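Local coordinates for AlyGC (Glaciecola chathamensis, PDB 5GKD), which degrades the seaweed polysaccharide alginate as a lyase of polysaccharide lyase family 6, probably cleaving its chains by beta-elimination, at residues R153-S158 against S190-T195; G282-S287 against T629-F634; Q391-D394 against L398-E401; V518-A523 against H559-F564. All coordinates share one frame; numbering follows the deposited sequence.

Interaction 1: residues R153-S158 against S190-T195. With PO4 (phosphate ion), chain G.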
loop_
_atom_site.group_PDB
_atom_site.type_symbol
_atom_site.label_atom_id
_atom_site.label_comp_id
_atom_site.label_asym_id
_atom_site.label_seq_id
_atom_site.Cartn_x
_atom_site.Cartn_y
_atom_site.Cartn_z
ATOM N N ARG A 153 -26.693 -13.624 12.821
ATOM C CA ARG A 153 -27.294 -13.187 11.569
ATOM C C ARG A 153 -28.787 -13.462 11.571
ATOM O O ARG A 153 -29.250 -14.455 12.120
ATOM C CB ARG A 153 -26.691 -13.907 10.359
ATOM C CG ARG A 153 -25.315 -13.496 9.974
ATOM C CD ARG A 153 -25.287 -12.118 9.347
ATOM N NE ARG A 153 -25.226 -12.105 7.888
ATOM C CZ ARG A 153 -25.684 -11.085 7.169
ATOM N NH1 ARG A 153 -26.262 -10.058 7.783
ATOM N NH2 ARG A 153 -25.601 -11.082 5.849
ATOM N N LEU A 154 -29.526 -12.620 10.858
ATOM C CA LEU A 154 -30.981 -12.694 10.842
ATOM C C LEU A 154 -31.519 -12.645 9.421
ATOM O O LEU A 154 -32.628 -12.162 9.184
ATOM C CB LEU A 154 -31.569 -11.558 11.666
ATOM C CG LEU A 154 -31.118 -11.596 13.120
ATOM C CD1 LEU A 154 -31.553 -10.312 13.789
ATOM C CD2 LEU A 154 -31.705 -12.809 13.802
ATOM N N THR A 155 -30.739 -13.128 8.463
ATOM C CA THR A 155 -31.004 -12.753 7.086
ATOM C C THR A 155 -32.243 -13.430 6.527
ATOM O O THR A 155 -32.839 -12.901 5.590
ATOM C CB THR A 155 -29.765 -13.015 6.230
ATOM O OG1 THR A 155 -29.260 -14.315 6.489
ATOM C CG2 THR A 155 -28.699 -12.032 6.604
ATOM N N THR A 156 -32.670 -14.552 7.095
ATOM C CA THR A 156 -33.955 -15.139 6.752
ATOM C C THR A 156 -34.714 -15.451 8.030
ATOM O O THR A 156 -34.149 -15.515 9.125
ATOM C CB THR A 156 -33.836 -16.430 5.890
ATOM O OG1 THR A 156 -33.433 -17.536 6.704
ATOM C CG2 THR A 156 -32.800 -16.254 4.792
ATOM N N GLU A 157 -36.018 -15.647 7.853
ATOM C CA GLU A 157 -36.887 -16.050 8.947
ATOM C C GLU A 157 -36.392 -17.316 9.638
ATOM O O GLU A 157 -36.653 -17.506 10.828
ATOM C CB GLU A 157 -38.304 -16.257 8.409
ATOM C CG GLU A 157 -39.334 -16.454 9.487
ATOM C CD GLU A 157 -40.740 -16.562 8.933
ATOM O OE1 GLU A 157 -41.601 -17.135 9.632
ATOM O OE2 GLU A 157 -40.981 -16.089 7.800
ATOM N N SER A 158 -35.680 -18.190 8.917
ATOM C CA SER A 158 -35.128 -19.399 9.526
ATOM C C SER A 158 -34.061 -19.098 10.571
ATOM O O SER A 158 -33.770 -19.959 11.400
ATOM C CB SER A 158 -34.527 -20.315 8.458
ATOM O OG SER A 158 -35.489 -20.641 7.483
ATOM N N SER A 190 -28.780 -3.778 10.523
ATOM C CA SER A 190 -29.811 -2.755 10.375
ATOM C C SER A 190 -30.958 -3.237 9.481
ATOM O O SER A 190 -32.131 -2.981 9.775
ATOM C CB SER A 190 -29.196 -1.465 9.833
ATOM O OG SER A 190 -28.795 -1.639 8.493
ATOM N N HIS A 191 -30.639 -3.955 8.403
ATOM C CA HIS A 191 -31.650 -4.474 7.474
ATOM C C HIS A 191 -32.726 -5.287 8.192
ATOM O O HIS A 191 -33.910 -5.202 7.855
ATOM C CB HIS A 191 -30.948 -5.339 6.424
ATOM C CG HIS A 191 -31.676 -5.468 5.124
ATOM N ND1 HIS A 191 -32.825 -6.219 4.983
ATOM C CD2 HIS A 191 -31.375 -5.002 3.889
ATOM C CE1 HIS A 191 -33.221 -6.180 3.723
ATOM N NE2 HIS A 191 -32.358 -5.449 3.038
ATOM N N HIS A 192 -32.332 -6.059 9.203
ATOM C CA HIS A 192 -33.195 -7.005 9.891
ATOM C C HIS A 192 -33.488 -6.606 11.336
ATOM O O HIS A 192 -33.920 -7.447 12.131
ATOM C CB HIS A 192 -32.553 -8.389 9.832
ATOM C CG HIS A 192 -32.256 -8.825 8.445
ATOM N ND1 HIS A 192 -33.250 -9.016 7.506
ATOM C CD2 HIS A 192 -31.087 -9.063 7.812
ATOM C CE1 HIS A 192 -32.704 -9.373 6.359
ATOM N NE2 HIS A 192 -31.395 -9.410 6.518
ATOM N N SER A 193 -33.282 -5.336 11.679
ATOM C CA SER A 193 -33.382 -4.896 13.062
ATOM C C SER A 193 -34.814 -4.813 13.559
ATOM O O SER A 193 -35.026 -4.812 14.771
ATOM C CB SER A 193 -32.685 -3.548 13.238
ATOM O OG SER A 193 -33.181 -2.597 12.317
ATOM N N LEU A 194 -35.801 -4.777 12.671
ATOM C CA LEU A 194 -37.194 -4.799 13.102
ATOM C C LEU A 194 -37.726 -6.213 13.297
ATOM O O LEU A 194 -38.876 -6.372 13.701
ATOM C CB LEU A 194 -38.069 -4.031 12.105
ATOM C CG LEU A 194 -37.576 -2.596 11.920
ATOM C CD1 LEU A 194 -38.459 -1.804 10.979
ATOM C CD2 LEU A 194 -37.504 -1.914 13.282
ATOM N N THR A 195 -36.922 -7.236 13.044
ATOM C CA THR A 195 -37.343 -8.593 13.351
ATOM C C THR A 195 -36.937 -8.921 14.780
ATOM O O THR A 195 -36.046 -8.292 15.346
ATOM C CB THR A 195 -36.729 -9.606 12.377
ATOM O OG1 THR A 195 -35.331 -9.744 12.640
ATOM C CG2 THR A 195 -36.912 -9.143 10.938
HETATM P P PO4 G . -23.661 -13.644 4.689
HETATM O O1 PO4 G . -24.549 -14.138 5.809
HETATM O O2 PO4 G . -23.530 -14.667 3.578
HETATM O O3 PO4 G . -22.306 -13.334 5.280
HETATM O O4 PO4 G . -24.251 -12.393 4.083
#
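Leu154 and His192 bring the two backbones closest, their CA atoms 6.2 Å apart, where neither segment is regular helix or strand. Both are loops of a right-handed parallel beta-helix, the fold of the pectate-lyase-like clan: residues 153-158 follow strand 150-152, and residues 190-195 follow strand 185-188, its parallel neighbour. The second loop folds into a type I turn from His192 to Thr195. His192 O accepts from both Thr195 N and Thr195 OG1, the hydroxyl lying 2.7 Å away in the carbonyl plane.

No hydrogen bond crosses the contact, which rests on the His192 imidazole. With CG anti to the carbonyl carbon (chi1 -56°), the ring lies face-on against the backbone of Leu154 and Thr155. Leu154 O sits 3.4 Å from His192 CG, over one face, and that oxygen accepts a hydrogen bond from Gln160 NE2. Thr155 CA lies over the same face, making a CH-pi contact 3.8 Å from the ring centroid. The opposite face is covered near its rim by ND1 of His191. Beside the ring, the side chains of Leu154 and Thr195 run past one another, oppositely directed, with Leu154 CD1 nearing Thr195 OG1.

The methyl CG2 of Thr155 lies between the two flat groups, touching His192 NE2 and sitting over the centre of the Arg153 guanidinium, 3.1 Å above its plane. At the edge of that guanidinium, in its plane, lies a phosphate, probably from the crystallisation liquor, which Tyr129 and Arg94 also bind. Arg153 NE donates to its O1 at 3.0 Å, and Arg153 NH2 donates to O4 at 2.6 Å.

Interaction 2: residues G282-S287 against T629-F634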
loop_
_atom_site.group_PDB
_atom_site.type_symbol
_atom_site.label_atom_id
_atom_site.label_comp_id
_atom_site.label_asym_id
_atom_site.label_seq_id
_atom_site.Cartn_x
_atom_site.Cartn_y
_atom_site.Cartn_z
ATOM N N GLY A 282 -15.837 7.714 29.872
ATOM C CA GLY A 282 -16.133 8.113 28.511
ATOM C C GLY A 282 -17.150 9.221 28.434
ATOM O O GLY A 282 -17.824 9.547 29.407
ATOM N N TYR A 283 -17.293 9.777 27.235
ATOM C CA TYR A 283 -18.225 10.872 26.997
ATOM C C TYR A 283 -18.854 10.711 25.619
ATOM O O TYR A 283 -18.476 9.838 24.841
ATOM C CB TYR A 283 -17.539 12.244 27.134
ATOM C CG TYR A 283 -16.328 12.446 26.256
ATOM C CD1 TYR A 283 -16.459 12.898 24.951
ATOM C CD2 TYR A 283 -15.050 12.182 26.730
ATOM C CE1 TYR A 283 -15.351 13.086 24.147
ATOM C CE2 TYR A 283 -13.946 12.362 25.934
ATOM C CZ TYR A 283 -14.100 12.817 24.646
ATOM O OH TYR A 283 -12.988 12.996 23.863
ATOM N N ARG A 284 -19.811 11.582 25.323
ATOM C CA ARG A 284 -20.603 11.574 24.084
ATOM C C ARG A 284 -21.176 10.167 23.916
ATOM O O ARG A 284 -21.792 9.651 24.857
ATOM C CB ARG A 284 -19.782 12.091 22.914
ATOM C CG ARG A 284 -20.653 12.465 21.720
ATOM C CD ARG A 284 -19.959 13.420 20.745
ATOM N NE ARG A 284 -20.928 13.943 19.780
ATOM C CZ ARG A 284 -21.240 13.363 18.626
ATOM N NH1 ARG A 284 -20.651 12.227 18.258
ATOM N NH2 ARG A 284 -22.134 13.928 17.828
ATOM N N PHE A 285 -20.998 9.514 22.770
ATOM C CA PHE A 285 -21.568 8.190 22.591
ATOM C C PHE A 285 -20.878 7.128 23.450
ATOM O O PHE A 285 -21.434 6.041 23.622
ATOM C CB PHE A 285 -21.517 7.787 21.110
ATOM C CG PHE A 285 -22.311 8.694 20.188
ATOM C CD1 PHE A 285 -23.161 9.670 20.694
ATOM C CD2 PHE A 285 -22.212 8.545 18.806
ATOM C CE1 PHE A 285 -23.878 10.494 19.853
ATOM C CE2 PHE A 285 -22.912 9.346 17.953
ATOM C CZ PHE A 285 -23.757 10.337 18.469
ATOM N N GLY A 286 -19.698 7.415 24.003
ATOM C CA GLY A 286 -19.054 6.490 24.912
ATOM C C GLY A 286 -19.252 6.792 26.387
ATOM O O GLY A 286 -18.457 6.348 27.227
ATOM N N SER A 287 -20.300 7.545 26.717
ATOM C CA SER A 287 -20.582 7.876 28.108
ATOM C C SER A 287 -20.961 6.631 28.914
ATOM O O SER A 287 -21.347 5.592 28.370
ATOM C CB SER A 287 -21.715 8.898 28.204
ATOM O OG SER A 287 -21.385 10.090 27.512
ATOM N N THR A 629 -17.693 10.568 7.805
ATOM C CA THR A 629 -18.711 10.986 8.752
ATOM C C THR A 629 -18.937 9.926 9.823
ATOM O O THR A 629 -20.013 9.865 10.413
ATOM C CB THR A 629 -20.010 11.312 8.013
ATOM O OG1 THR A 629 -20.428 10.175 7.267
ATOM C CG2 THR A 629 -19.793 12.435 7.024
ATOM N N ASP A 630 -17.934 9.106 10.100
ATOM C CA ASP A 630 -18.079 8.088 11.132
ATOM C C ASP A 630 -18.032 8.696 12.528
ATOM O O ASP A 630 -17.238 9.594 12.818
ATOM C CB ASP A 630 -16.990 7.028 10.996
ATOM C CG ASP A 630 -17.060 5.988 12.088
ATOM O OD1 ASP A 630 -17.970 5.147 12.014
ATOM O OD2 ASP A 630 -16.214 6.007 13.016
ATOM N N GLU A 631 -18.870 8.181 13.401
ATOM C CA GLU A 631 -18.870 8.570 14.803
ATOM C C GLU A 631 -18.660 7.359 15.705
ATOM O O GLU A 631 -19.206 7.279 16.802
ATOM C CB GLU A 631 -20.160 9.301 15.162
ATOM C CG GLU A 631 -20.399 10.561 14.344
ATOM C CD GLU A 631 -21.761 11.182 14.611
ATOM O OE1 GLU A 631 -22.730 10.792 13.926
ATOM O OE2 GLU A 631 -21.857 12.053 15.509
ATOM N N SER A 632 -17.837 6.416 15.265
ATOM C CA SER A 632 -17.648 5.174 15.988
ATOM C C SER A 632 -16.357 5.099 16.776
ATOM O O SER A 632 -16.083 4.047 17.366
ATOM C CB SER A 632 -17.704 4.002 15.015
ATOM O OG SER A 632 -18.914 4.018 14.307
ATOM N N THR A 633 -15.557 6.163 16.802
ATOM C CA THR A 633 -14.207 6.126 17.361
ATOM C C THR A 633 -13.973 7.366 18.219
ATOM O O THR A 633 -14.802 8.273 18.279
ATOM C CB THR A 633 -13.149 6.034 16.248
ATOM O OG1 THR A 633 -13.285 7.156 15.371
ATOM C CG2 THR A 633 -13.328 4.766 15.437
ATOM N N PHE A 634 -12.813 7.415 18.874
ATOM C CA PHE A 634 -12.494 8.504 19.778
ATOM C C PHE A 634 -11.280 9.311 19.356
ATOM O O PHE A 634 -11.064 10.399 19.901
ATOM C CB PHE A 634 -12.263 7.963 21.201
ATOM C CG PHE A 634 -13.353 7.062 21.693
ATOM C CD1 PHE A 634 -14.672 7.479 21.684
ATOM C CD2 PHE A 634 -13.065 5.781 22.139
ATOM C CE1 PHE A 634 -15.680 6.655 22.142
ATOM C CE2 PHE A 634 -14.080 4.946 22.592
ATOM C CZ PHE A 634 -15.389 5.390 22.597
HETATM O O HOH W 1 -13.054 11.419 21.711
#
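Arg284 reaches across to Glu631 in a salt bridge that joins two separate parallel beta-helical parts of the chain. Its CB already points at the 629-634 loop. CG stands anti to the backbone N (chi1 -164°), and the chain then runs extended to NE, which is bound by Glu689 in a second salt bridge. At the tip the guanidinium meets the carboxylate end-on: NH1 and NH2 both donate to the single oxygen OE2 of Glu631, each at 3.0 Å. NH2 comes nearly in line with the C-O bond, whereas NH1 approaches on the anti side, 30° out of the carboxylate plane. OE2 is shared with Arg332, so two arginines crowd one carboxylate oxygen. NH1 also lies 3.6 Å above one face of the Phe285 ring, whose CE2 in turn rests against Glu631 OE2 and CB. A leucine in place of Arg284 would probably leave Glu689 without this mate and take two donors from Glu631 OE2, which would keep Arg332. Farther along, Gly286 CA packs 4.4 Å from Phe634 CE1, and a water links Tyr283 OH to Phe634 O.

The first loop lies between strands 271-278 and 289-292, with the side chain of Phe285 about 4 Å from a bound carbonate. The second lies between strands 622-625 and 637-641; there Ser632 and Val213, between the calcium ligands Glu212 and Glu214, are joined by a backbone hydrogen bond, and Phe634 stacks on His259.

Interaction 3: residues Q391-D394 against L398-E401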
loop_
_atom_site.group_PDB
_atom_site.type_symbol
_atom_site.label_atom_id
_atom_site.label_comp_id
_atom_site.label_asym_id
_atom_site.label_seq_id
_atom_site.Cartn_x
_atom_site.Cartn_y
_atom_site.Cartn_z
ATOM N N GLN A 391 -19.923 1.218 50.536
ATOM C CA GLN A 391 -18.941 0.222 50.931
ATOM C C GLN A 391 -19.111 -1.023 50.084
ATOM O O GLN A 391 -20.220 -1.373 49.687
ATOM C CB GLN A 391 -19.031 -0.119 52.411
ATOM C CG GLN A 391 -20.196 -0.946 52.800
ATOM C CD GLN A 391 -20.092 -1.360 54.257
ATOM O OE1 GLN A 391 -21.002 -1.979 54.801
ATOM N NE2 GLN A 391 -18.976 -1.012 54.900
ATOM N N ARG A 392 -17.993 -1.682 49.807
ATOM C CA ARG A 392 -17.987 -2.779 48.848
ATOM C C ARG A 392 -18.383 -4.089 49.517
ATOM O O ARG A 392 -17.726 -4.525 50.460
ATOM C CB ARG A 392 -16.611 -2.899 48.210
ATOM C CG ARG A 392 -16.654 -3.560 46.848
ATOM C CD ARG A 392 -15.318 -3.503 46.172
ATOM N NE ARG A 392 -14.896 -2.148 45.819
ATOM C CZ ARG A 392 -15.367 -1.469 44.777
ATOM N NH1 ARG A 392 -16.314 -2.003 44.017
ATOM N NH2 ARG A 392 -14.902 -0.252 44.502
ATOM N N HIS A 393 -19.446 -4.718 49.022
ATOM C CA HIS A 393 -19.873 -6.019 49.504
ATOM C C HIS A 393 -18.936 -7.119 48.989
ATOM O O HIS A 393 -18.027 -6.883 48.187
ATOM C CB HIS A 393 -21.304 -6.303 49.062
ATOM C CG HIS A 393 -22.344 -5.570 49.847
ATOM N ND1 HIS A 393 -23.658 -5.973 49.889
ATOM C CD2 HIS A 393 -22.267 -4.460 50.618
ATOM C CE1 HIS A 393 -24.351 -5.146 50.654
ATOM N NE2 HIS A 393 -23.529 -4.220 51.112
ATOM N N ASP A 394 -19.188 -8.355 49.448
ATOM C CA ASP A 394 -18.384 -9.500 49.022
ATOM C C ASP A 394 -18.494 -9.751 47.524
ATOM O O ASP A 394 -17.564 -10.280 46.919
ATOM C CB ASP A 394 -18.803 -10.769 49.776
ATOM C CG ASP A 394 -18.353 -10.774 51.234
ATOM O OD1 ASP A 394 -17.384 -10.056 51.576
ATOM O OD2 ASP A 394 -18.975 -11.505 52.040
ATOM N N LEU A 398 -20.185 -1.911 45.146
ATOM C CA LEU A 398 -20.421 -0.873 46.141
ATOM C C LEU A 398 -21.908 -0.683 46.405
ATOM O O LEU A 398 -22.716 -0.626 45.473
ATOM C CB LEU A 398 -19.819 0.453 45.673
ATOM C CG LEU A 398 -18.299 0.533 45.626
ATOM C CD1 LEU A 398 -17.867 1.791 44.890
ATOM C CD2 LEU A 398 -17.744 0.515 47.039
ATOM N N TYR A 399 -22.262 -0.558 47.683
ATOM C CA TYR A 399 -23.618 -0.289 48.136
ATOM C C TYR A 399 -23.621 0.793 49.205
ATOM O O TYR A 399 -22.672 0.905 49.985
ATOM C CB TYR A 399 -24.272 -1.556 48.706
ATOM C CG TYR A 399 -24.502 -2.627 47.676
ATOM C CD1 TYR A 399 -23.509 -3.555 47.376
ATOM C CD2 TYR A 399 -25.708 -2.717 47.007
ATOM C CE1 TYR A 399 -23.715 -4.548 46.433
ATOM C CE2 TYR A 399 -25.923 -3.691 46.066
ATOM C CZ TYR A 399 -24.926 -4.604 45.774
ATOM O OH TYR A 399 -25.170 -5.567 44.828
ATOM N N PRO A 400 -24.674 1.605 49.268
ATOM C CA PRO A 400 -24.846 2.503 50.416
ATOM C C PRO A 400 -24.775 1.728 51.727
ATOM O O PRO A 400 -25.299 0.620 51.839
ATOM C CB PRO A 400 -26.246 3.095 50.204
ATOM C CG PRO A 400 -26.562 2.882 48.757
ATOM C CD PRO A 400 -25.850 1.610 48.376
ATOM N N GLU A 401 -24.102 2.318 52.719
ATOM C CA GLU A 401 -24.100 1.738 54.061
ATOM C C GLU A 401 -25.514 1.602 54.604
ATOM O O GLU A 401 -25.836 0.618 55.275
ATOM C CB GLU A 401 -23.266 2.585 55.020
ATOM C CG GLU A 401 -21.813 2.704 54.633
ATOM C CD GLU A 401 -20.890 2.983 55.785
ATOM O OE1 GLU A 401 -21.259 3.737 56.710
ATOM O OE2 GLU A 401 -19.754 2.471 55.753
HETATM O O HOH W 2 -24.427 -1.680 55.424
HETATM O O HOH W 3 -23.592 -1.546 52.609
#
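Gln391 and Tyr399 form the hydrogen-bonded pair of a short antiparallel beta hairpin, strands 390-392 and 398-400, on the surface of the protein. Gln391 N donates to Tyr399 O at 2.8 Å, and Tyr399 N returns a bond to Gln391 O at 3.0 Å, approaching from above the carbonyl plane. Gln391 O also receives a CA-H contact from Leu398. That residue and Arg392 are the non-hydrogen-bonded pair; Leu398 N turns to Tyr276 OH instead.

On their face of the hairpin, Leu398 CG lies over the Arg392 guanidinium, 3.6 Å from Arg392 NH1. A bend at chi3 (-66°) folds the group over the leucine, while its two terminal nitrogens find partners beyond the leucine: NH1 in Gly396 O and NH2 in a salt bridge to Glu278.

Tyr399 OH donates to Ser411 O and accepts from Asn395 ND2. One water sits at the edge of the His393 ring, 3.1 Å from His393 NE2, and lies within hydrogen-bonding distance of Pro400 O. A second water is similarly placed for Glu401 O; both waters have only weak bonds to Gln391 OE1. The imidazole and phenol rings meet obliquely, with Tyr399 CD1 over the centre of the His393 ring and 3.4 Å from His393 CG.

Interaction 4: residues V518-A523 against H559-F564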
loop_
_atom_site.group_PDB
_atom_site.type_symbol
_atom_site.label_atom_id
_atom_site.label_comp_id
_atom_site.label_asym_id
_atom_site.label_seq_id
_atom_site.Cartn_x
_atom_site.Cartn_y
_atom_site.Cartn_z
ATOM N N VAL A 518 20.951 11.291 15.858
ATOM C CA VAL A 518 20.945 10.826 14.479
ATOM C C VAL A 518 21.356 11.976 13.587
ATOM O O VAL A 518 20.709 13.029 13.587
ATOM C CB VAL A 518 19.580 10.270 14.038
ATOM C CG1 VAL A 518 19.646 9.866 12.562
ATOM C CG2 VAL A 518 19.175 9.076 14.872
ATOM N N ASP A 519 22.420 11.766 12.824
ATOM C CA ASP A 519 22.868 12.676 11.783
ATOM C C ASP A 519 22.696 11.939 10.463
ATOM O O ASP A 519 23.421 10.981 10.187
ATOM C CB ASP A 519 24.321 13.095 12.028
ATOM C CG ASP A 519 24.892 13.956 10.921
ATOM O OD1 ASP A 519 24.154 14.366 10.006
ATOM O OD2 ASP A 519 26.112 14.228 10.964
ATOM N N ALA A 520 21.729 12.379 9.659
ATOM C CA ALA A 520 21.394 11.750 8.388
ATOM C C ALA A 520 22.191 12.308 7.213
ATOM O O ALA A 520 21.772 12.142 6.062
ATOM C CB ALA A 520 19.901 11.903 8.105
ATOM N N THR A 521 23.323 12.965 7.480
ATOM C CA THR A 521 24.164 13.527 6.422
ATOM C C THR A 521 24.491 12.516 5.320
ATOM O O THR A 521 24.543 12.869 4.138
ATOM C CB THR A 521 25.450 14.074 7.049
ATOM O OG1 THR A 521 25.141 15.254 7.803
ATOM C CG2 THR A 521 26.516 14.378 5.980
ATOM N N ASN A 522 24.692 11.250 5.676
ATOM C CA ASN A 522 25.183 10.264 4.730
ATOM C C ASN A 522 24.096 9.403 4.112
ATOM O O ASN A 522 24.417 8.406 3.461
ATOM C CB ASN A 522 26.206 9.388 5.421
ATOM C CG ASN A 522 27.302 10.207 6.028
ATOM O OD1 ASN A 522 27.264 10.548 7.206
ATOM N ND2 ASN A 522 28.260 10.581 5.206
ATOM N N ALA A 523 22.827 9.747 4.302
ATOM C CA ALA A 523 21.753 9.033 3.619
ATOM C C ALA A 523 21.909 9.164 2.102
ATOM O O ALA A 523 22.532 10.102 1.621
ATOM C CB ALA A 523 20.402 9.587 4.058
ATOM N N HIS A 559 15.368 16.547 -1.459
ATOM C CA HIS A 559 14.064 17.006 -1.014
ATOM C C HIS A 559 13.181 15.835 -0.553
ATOM O O HIS A 559 13.480 14.661 -0.783
ATOM C CB HIS A 559 13.390 17.842 -2.107
ATOM C CG HIS A 559 12.876 17.065 -3.279
ATOM N ND1 HIS A 559 11.710 16.324 -3.233
ATOM C CD2 HIS A 559 13.323 16.980 -4.555
ATOM C CE1 HIS A 559 11.484 15.789 -4.419
ATOM N NE2 HIS A 559 12.451 16.166 -5.238
ATOM N N SER A 560 12.109 16.181 0.166
ATOM C CA SER A 560 11.122 15.212 0.642
ATOM C C SER A 560 11.763 14.129 1.509
ATOM O O SER A 560 11.445 12.949 1.392
ATOM C CB SER A 560 10.355 14.576 -0.524
ATOM O OG SER A 560 9.686 15.555 -1.288
ATOM N N TYR A 561 12.664 14.531 2.392
ATOM C CA TYR A 561 13.278 13.619 3.349
ATOM C C TYR A 561 12.458 13.717 4.626
ATOM O O TYR A 561 12.631 14.649 5.412
ATOM C CB TYR A 561 14.736 13.984 3.589
ATOM C CG TYR A 561 15.576 12.926 4.265
ATOM C CD1 TYR A 561 15.003 11.937 5.056
ATOM C CD2 TYR A 561 16.955 12.913 4.098
ATOM C CE1 TYR A 561 15.784 10.976 5.665
ATOM C CE2 TYR A 561 17.735 11.953 4.693
ATOM C CZ TYR A 561 17.154 10.995 5.475
ATOM O OH TYR A 561 17.946 10.045 6.069
ATOM N N HIS A 562 11.574 12.744 4.833
ATOM C CA HIS A 562 10.648 12.754 5.954
ATOM C C HIS A 562 11.258 12.099 7.178
ATOM O O HIS A 562 12.087 11.190 7.082
ATOM C CB HIS A 562 9.361 12.030 5.582
ATOM C CG HIS A 562 8.825 12.432 4.249
ATOM N ND1 HIS A 562 8.362 13.704 3.991
ATOM C CD2 HIS A 562 8.693 11.741 3.095
ATOM C CE1 HIS A 562 7.968 13.776 2.732
ATOM N NE2 HIS A 562 8.158 12.600 2.168
ATOM N N PHE A 563 10.826 12.561 8.347
ATOM C CA PHE A 563 11.261 11.896 9.567
ATOM C C PHE A 563 10.471 10.604 9.812
ATOM O O PHE A 563 11.066 9.553 10.083
ATOM C CB PHE A 563 11.133 12.839 10.764
ATOM C CG PHE A 563 11.424 12.179 12.067
ATOM C CD1 PHE A 563 12.729 11.914 12.450
ATOM C CD2 PHE A 563 10.396 11.789 12.901
ATOM C CE1 PHE A 563 12.999 11.282 13.645
ATOM C CE2 PHE A 563 10.656 11.168 14.094
ATOM C CZ PHE A 563 11.962 10.908 14.468
ATOM N N PHE A 564 9.132 10.664 9.749
ATOM C CA PHE A 564 8.307 9.482 9.982
ATOM C C PHE A 564 7.216 9.383 8.927
ATOM O O PHE A 564 6.434 10.320 8.752
ATOM C CB PHE A 564 7.663 9.468 11.378
ATOM C CG PHE A 564 6.869 8.212 11.649
ATOM C CD1 PHE A 564 7.496 7.064 12.096
ATOM C CD2 PHE A 564 5.505 8.166 11.398
ATOM C CE1 PHE A 564 6.778 5.898 12.311
ATOM C CE2 PHE A 564 4.775 7.006 11.612
ATOM C CZ PHE A 564 5.418 5.870 12.076
#
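The phenol ring of Tyr561 meets the methyl groups of Ala520 and Ala523 obliquely, at its hydroxyl end. Two histidine rings of the same loop meet Ser560: the His562 ring carries Ser560 O over one face, 3.3 Å above the plane, and the His559 ring has Ser560 OG at its edge, hydrogen-bonded to ND1.

With CG anti to the backbone N (chi1 -165°), Tyr561 extends its ring toward the turn that follows strand 517-519. Ala523 CB touches Tyr561 OH at 3.2 Å and Tyr561 CE2 at 3.6 Å; Ala520 CB lies 3.4 Å from Tyr561 OH. These two alanines are the ends of a type I turn, closed by Ala523 N donating to Ala520 O, and both methyls point toward the tyrosine. An Asx turn overlaps its start, with Asp519 OD1 accepting from Thr521 N and, through its syn lone pair, from Thr521 OG1. Asn554 donates to the same oxygen.

The contact is buried in the C-terminal beta-helical part, where the chain turns a corner at Phe563. Leu531 and Leu555 also pack against Tyr561, and His559, at the loop's start, touches Leu599 of the second subunit. A serine in place of Tyr561 would probably open a gap beside both alanine methyls and leave the two leucines without the ring that they pack against.

No hydrogen bond crosses between the segments. Cohesion here is therefore van der Waals packing, with a polar hydroxyl pressed against methyl groups, and it depends on fit of shape rather than on bond direction.

From the N terminus, interaction 1 closes first: residues 153-158 meet 190-195 across a 31-residue loop, joining loops that follow neighbouring strands of the first beta-helix. Interaction 2 then opens at 282-287 and closes at 629-634, with 341 residues between, binding the N-terminal beta-helix to the C-terminal one. Interactions 3 and 4 nest inside that long loop, one after the other, and none of the contacts cross. Interaction 3 is the tightest closure, a hairpin with three residues between its segments, beside strand 271-278. Interaction 4 joins a turn and a loop within the C-terminal beta-helix, its centre about 59 Å from that of interaction 3, on the other side of the chain's centre.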